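Local structure of cortical-lytic enzyme (Clostridium perfringens, 5JIP) at residues A[160-163]-A[167-170]. The protein is probably a lysozyme-type muramidase of glycoside hydrolase family 25, a cortical-lytic enzyme involved in hydrolysing the spore cortex during germination. Residues are numbered along the deposited sequence; the frame is centred on the assembly and turned at random.
Sequences DFKV and GYPL
Val163 and Gly167 close a short loop-to-loop contact within the single connection that leads from helix 152-157 to strand 175-178, where the chain turns back on itself and neither side forms a regular helix or strand. A direct backbone hydrogen bond joins the two sides: Val163 N donates to Gly167 O over 2.8 Å, nearly straight at 166°. The same carbonyl oxygen also receives a CA-H...O contact from Lys162. Further along, where the two sides diverge, a water bridges them, donating to Phe161 O and accepting from Leu170 N, and thereby links two buried residues through their main chains.

Tyr168 lies across the outer part of the turn. With CG beside its backbone N (chi1 -61°), the ring reaches back over the 160-163 segment, and its edge meets Asp160 O in the ring plane, with CE1 3.2 Å from that oxygen. Lys162 crosses the ring with its CG over one face, toward the rim, while Lys162 CB comes within 3.7 Å of Tyr168 CE1, and the extended chain carries the ammonium group away. The Asp160 carboxylate stands almost perpendicular to the ring, 87° between planes, while its OD1 is held by the backbone N of Gly194.

On the inner side the contact is apolar. Val163 CG2 packs on Pro169 CD at 3.7 Å, and Leu170 CD1 approaches the Phe161 ring obliquely, 3.9 Å from CD2. Val163 and Leu170 also rest on helix 124-142 through Val128, and Phe161 and Leu170 both touch Trp196. Away from the magnesium site, this is a folded helix-to-strand connection, packed against an outer helix of the TIM-barrel-like glycoside hydrolase family 25 domain and leading into its next parallel strand.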
ATOM      1  N   ASP A 160      11.247  18.353  20.389  1.00 19.47           N
ATOM      2  CA  ASP A 160      10.627  17.922  19.143  1.00 16.08           C
ATOM      3  C   ASP A 160      10.578  16.403  19.042  1.00 14.17           C
ATOM      4  O   ASP A 160      10.427  15.858  17.950  1.00 15.37           O
ATOM      5  CB  ASP A 160      11.404  18.505  17.947  1.00 25.78           C
ATOM      6  CG  ASP A 160      10.528  18.786  16.721  1.00 26.74           C
ATOM      7  OD1 ASP A 160       9.325  19.036  16.885  1.00 27.34           O
ATOM      8  OD2 ASP A 160      11.062  18.798  15.578  1.00 21.25           O
ATOM      9  N   PHE A 161      10.741  15.693  20.157  1.00 10.23           N
ATOM     10  CA  PHE A 161      10.833  14.234  20.163  1.00 13.03           C
ATOM     11  C   PHE A 161      12.001  13.742  19.313  1.00 13.01           C
ATOM     12  O   PHE A 161      12.009  12.604  18.835  1.00 11.76           O
ATOM     13  CB  PHE A 161       9.533  13.574  19.673  1.00 13.45           C
ATOM     14  CG  PHE A 161       8.435  13.533  20.688  1.00 12.72           C
ATOM     15  CD1 PHE A 161       8.567  14.120  21.944  1.00 18.15           C
ATOM     16  CD2 PHE A 161       7.261  12.862  20.394  1.00 11.24           C
ATOM     17  CE1 PHE A 161       7.521  14.050  22.881  1.00 19.53           C
ATOM     18  CE2 PHE A 161       6.241  12.794  21.310  1.00 14.57           C
ATOM     19  CZ  PHE A 161       6.367  13.402  22.556  1.00 15.41           C
ATOM     20  N   LYS A 162      13.016  14.578  19.150  1.00 15.14           N
ATOM     21  CA  LYS A 162      14.252  14.149  18.496  1.00 16.52           C
ATOM     22  C   LYS A 162      15.131  13.431  19.501  1.00 18.44           C
ATOM     23  O   LYS A 162      15.456  13.981  20.554  1.00 17.47           O
ATOM     24  CB  LYS A 162      14.982  15.344  17.900  1.00 18.63           C
ATOM     25  CG  LYS A 162      16.214  14.943  17.083  1.00 24.06           C
ATOM     26  CD  LYS A 162      16.770  16.117  16.307  1.00 28.98           C
ATOM     27  CE  LYS A 162      17.831  15.646  15.315  1.00 33.04           C
ATOM     28  NZ  LYS A 162      18.547  16.766  14.613  1.00 47.50           N
ATOM     29  N   VAL A 163      15.493  12.193  19.199  1.00 12.21           N
ATOM     30  CA  VAL A 163      16.312  11.379  20.087  1.00 10.17           C
ATOM     31  C   VAL A 163      17.757  11.483  19.613  1.00 12.33           C
ATOM     32  O   VAL A 163      18.029  11.162  18.451  1.00 12.59           O
ATOM     33  CB  VAL A 163      15.855   9.923  20.109  1.00 13.52           C
ATOM     34  CG1 VAL A 163      16.842   9.064  20.925  1.00 15.00           C
ATOM     35  CG2 VAL A 163      14.432   9.867  20.687  1.00 13.34           C
ATOM     36  N   GLY A 167      17.265  10.203  15.380  1.00 14.96           N
ATOM     37  CA  GLY A 167      16.231  10.869  14.608  1.00 15.06           C
ATOM     38  C   GLY A 167      14.939  10.974  15.394  1.00 16.40           C
ATOM     39  O   GLY A 167      14.931  11.363  16.562  1.00 13.03           O
ATOM     40  N   TYR A 168      13.835  10.601  14.740  1.00 13.16           N
ATOM     41  CA  TYR A 168      12.481  10.721  15.280  1.00 12.79           C
ATOM     42  C   TYR A 168      11.875   9.325  15.248  1.00 11.27           C
ATOM     43  O   TYR A 168      11.189   8.970  14.281  1.00 13.16           O
ATOM     44  CB  TYR A 168      11.637  11.689  14.459  1.00  9.76           C
ATOM     45  CG  TYR A 168      12.162  13.090  14.420  1.00 15.70           C
ATOM     46  CD1 TYR A 168      11.835  13.999  15.418  1.00 15.14           C
ATOM     47  CD2 TYR A 168      12.971  13.514  13.372  1.00 16.81           C
ATOM     48  CE1 TYR A 168      12.298  15.302  15.376  1.00 19.57           C
ATOM     49  CE2 TYR A 168      13.448  14.806  13.317  1.00 19.20           C
ATOM     50  CZ  TYR A 168      13.115  15.696  14.327  1.00 23.75           C
ATOM     51  OH  TYR A 168      13.576  16.986  14.284  1.00 27.12           O
ATOM     52  N   PRO A 169      12.123   8.504  16.275  1.00 10.16           N
ATOM     53  CA  PRO A 169      11.647   7.114  16.233  1.00 11.46           C
ATOM     54  C   PRO A 169      10.132   6.968  16.216  1.00 10.54           C
ATOM     55  O   PRO A 169       9.640   5.902  15.826  1.00 10.30           O
ATOM     56  CB  PRO A 169      12.239   6.499  17.509  1.00 13.10           C
ATOM     57  CG  PRO A 169      13.413   7.419  17.881  1.00 19.85           C
ATOM     58  CD  PRO A 169      12.955   8.775  17.460  1.00 10.90           C
ATOM     59  N   LEU A 170       9.376   7.965  16.662  1.00  9.17           N
ATOM     60  CA  LEU A 170       7.919   7.820  16.688  1.00  8.59           C
ATOM     61  C   LEU A 170       7.229   8.378  15.445  1.00 10.89           C
ATOM     62  O   LEU A 170       5.988   8.350  15.383  1.00  7.55           O
ATOM     63  CB  LEU A 170       7.357   8.501  17.925  1.00  6.66           C
ATOM     64  CG  LEU A 170       8.014   8.106  19.237  1.00  6.37           C
ATOM     65  CD1 LEU A 170       7.435   8.935  20.360  1.00 14.65           C
ATOM     66  CD2 LEU A 170       7.934   6.599  19.507  1.00  9.86           C
TER
HETATM   67  O   HOH W   1      10.254  10.606  17.555  1.00  7.49           O